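Local coordinates for protein uncharacterized conserved (Bdellovibrio bacteriovorus, PDB 7O21) that probably acts as an LD-carboxypeptidase of the YkuD family that trims peptidoglycan and so generates the curved shape of this predatory bacterium, at residues S107-L112 against G132-A137. Sequence-based numbering, arbitrary orientation.
Sequences SLYGAL and GIWLHA. With SCN (thiocyanate ion), chain E.
G110 and A137 bring the two backbones together, their CA atoms 4.5 Å apart, where the chain leaves helix 106-109 through a type II' turn from Y109 to L112 and meets segment 132-137. A137 N reaches two carbonyls of this turn, both weakly: Y109 O at 3.0 Å and L112 O at 3.4 Å. G110 has positive phi, and a CB there would collide with A137 CB. L112 O also receives a CA-H...O contact from H136, and L112 leads on into strand 113-116, which pairs with 134-136.

Y109, W134 and H136 form an aromatic cluster. The first torsion of Y109 sets CG beside the backbone N, anti to the carbonyl carbon (chi1 -59°), and the ring meets W134 with a face and H136 with an edge. W134 CZ3 lies over the centre of that tyrosine face, 3.7 Å from Y109 CZ, with the planes oblique at 47°; L108 CB covers the opposite face toward its rim. Against H136 the tyrosine makes a T-shaped pair: Y109 CD1 sits over the middle of the imidazole, 3.5 Å from H136 CG. Y109 OH bonds to G225 O of the second subunit and lies 2.8 Å from N of a thiocyanate, probably from the crystallisation liquor, whose sulphur rests over W134.

H136, the predicted proton donor/acceptor, lies beside the predicted nucleophile C151. H136 ND1 donates to A137 O over 2.6 Å at 161°, in the imidazole plane and on a carbonyl lone pair. This short, nearly straight bond fixes the ring's rotation, while the edge of Y109 backs one face. Together they hold the imidazole in a set orientation beside C151, consistent with the roles predicted for the pair in a YkuD-type active site.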
loop_
_atom_site.group_PDB
_atom_site.type_symbol
_atom_site.label_atom_id
_atom_site.label_comp_id
_atom_site.label_asym_id
_atom_site.label_seq_id
_atom_site.Cartn_x
_atom_site.Cartn_y
_atom_site.Cartn_z
ATOM N N SER A 107 -16.746 -21.000 -0.659
ATOM C CA SER A 107 -16.401 -22.124 0.209
ATOM C C SER A 107 -15.379 -21.724 1.264
ATOM O O SER A 107 -15.354 -22.299 2.361
ATOM C CB SER A 107 -15.865 -23.293 -0.625
ATOM O OG SER A 107 -14.698 -22.902 -1.346
ATOM N N LEU A 108 -14.528 -20.743 0.956
ATOM C CA LEU A 108 -13.510 -20.291 1.892
ATOM C C LEU A 108 -13.894 -19.013 2.622
ATOM O O LEU A 108 -13.451 -18.813 3.758
ATOM C CB LEU A 108 -12.182 -20.039 1.161
ATOM C CG LEU A 108 -11.534 -21.206 0.418
ATOM C CD1 LEU A 108 -10.188 -20.755 -0.142
ATOM C CD2 LEU A 108 -11.356 -22.391 1.331
ATOM N N TYR A 109 -14.681 -18.138 1.994
ATOM C CA TYR A 109 -14.862 -16.779 2.485
ATOM C C TYR A 109 -16.318 -16.406 2.693
ATOM O O TYR A 109 -16.602 -15.277 3.110
ATOM C CB TYR A 109 -14.178 -15.780 1.531
ATOM C CG TYR A 109 -12.708 -16.078 1.414
ATOM C CD1 TYR A 109 -11.872 -15.977 2.515
ATOM C CD2 TYR A 109 -12.156 -16.492 0.199
ATOM C CE1 TYR A 109 -10.541 -16.283 2.423
ATOM C CE2 TYR A 109 -10.821 -16.792 0.098
ATOM C CZ TYR A 109 -10.017 -16.677 1.209
ATOM O OH TYR A 109 -8.685 -16.978 1.154
ATOM N N GLY A 110 -17.244 -17.313 2.419
ATOM C CA GLY A 110 -18.635 -16.929 2.472
ATOM C C GLY A 110 -18.933 -15.755 1.556
ATOM O O GLY A 110 -18.304 -15.561 0.506
ATOM N N ALA A 111 -19.900 -14.937 1.972
ATOM C CA ALA A 111 -20.483 -13.968 1.058
ATOM C C ALA A 111 -19.616 -12.740 0.832
ATOM O O ALA A 111 -19.785 -12.070 -0.190
ATOM C CB ALA A 111 -21.857 -13.526 1.560
ATOM N N LEU A 112 -18.693 -12.424 1.738
ATOM C CA LEU A 112 -17.958 -11.174 1.627
ATOM C C LEU A 112 -16.650 -11.316 2.380
ATOM O O LEU A 112 -16.569 -12.031 3.375
ATOM C CB LEU A 112 -18.735 -10.011 2.260
ATOM C CG LEU A 112 -19.862 -9.280 1.534
ATOM C CD1 LEU A 112 -20.357 -8.137 2.416
ATOM C CD2 LEU A 112 -19.397 -8.742 0.197
ATOM N N GLY A 132 -1.639 -13.036 5.265
ATOM C CA GLY A 132 -2.500 -11.869 5.342
ATOM C C GLY A 132 -3.659 -12.053 6.303
ATOM O O GLY A 132 -4.021 -13.164 6.702
ATOM N N ILE A 133 -4.256 -10.924 6.683
ATOM C CA ILE A 133 -5.399 -10.900 7.588
ATOM C C ILE A 133 -6.558 -10.257 6.850
ATOM O O ILE A 133 -6.450 -9.108 6.398
ATOM C CB ILE A 133 -5.101 -10.115 8.875
ATOM C CG1 ILE A 133 -3.901 -10.712 9.607
ATOM C CG2 ILE A 133 -6.319 -10.089 9.786
ATOM C CD1 ILE A 133 -3.629 -10.054 10.941
ATOM N N TRP A 134 -7.677 -10.980 6.773
ATOM C CA TRP A 134 -8.939 -10.477 6.263
ATOM C C TRP A 134 -10.002 -10.675 7.333
ATOM O O TRP A 134 -9.876 -11.535 8.212
ATOM C CB TRP A 134 -9.410 -11.289 5.047
ATOM C CG TRP A 134 -8.648 -11.103 3.763
ATOM C CD1 TRP A 134 -7.543 -10.336 3.555
ATOM C CD2 TRP A 134 -8.969 -11.702 2.504
ATOM N NE1 TRP A 134 -7.141 -10.431 2.238
ATOM C CE2 TRP A 134 -8.009 -11.261 1.571
ATOM C CE3 TRP A 134 -9.976 -12.576 2.076
ATOM C CZ2 TRP A 134 -8.032 -11.653 0.230
ATOM C CZ3 TRP A 134 -9.996 -12.970 0.750
ATOM C CH2 TRP A 134 -9.034 -12.503 -0.162
ATOM N N LEU A 135 -11.077 -9.898 7.218
ATOM C CA LEU A 135 -12.329 -10.161 7.921
ATOM C C LEU A 135 -13.284 -10.768 6.897
ATOM O O LEU A 135 -13.539 -10.155 5.855
ATOM C CB LEU A 135 -12.903 -8.849 8.458
ATOM C CG LEU A 135 -14.378 -8.872 8.872
ATOM C CD1 LEU A 135 -14.652 -9.708 10.142
ATOM C CD2 LEU A 135 -14.844 -7.440 9.070
ATOM N N HIS A 136 -13.751 -11.990 7.139
ATOM C CA HIS A 136 -14.573 -12.632 6.118
ATOM C C HIS A 136 -15.568 -13.585 6.757
ATOM O O HIS A 136 -15.644 -13.708 7.976
ATOM C CB HIS A 136 -13.719 -13.318 5.038
ATOM C CG HIS A 136 -12.906 -14.475 5.529
ATOM N ND1 HIS A 136 -13.453 -15.719 5.786
ATOM C CD2 HIS A 136 -11.576 -14.594 5.763
ATOM C CE1 HIS A 136 -12.494 -16.544 6.171
ATOM N NE2 HIS A 136 -11.345 -15.885 6.166
ATOM N N ALA A 137 -16.365 -14.237 5.915
ATOM C CA ALA A 137 -17.353 -15.188 6.388
ATOM C C ALA A 137 -16.964 -16.596 5.935
ATOM O O ALA A 137 -15.798 -16.853 5.588
ATOM C CB ALA A 137 -18.746 -14.749 5.936
HETATM S S SCN E . -5.235 -13.864 3.176
HETATM C C SCN E . -6.358 -15.107 3.246
HETATM N N SCN E . -7.130 -15.945 3.303
#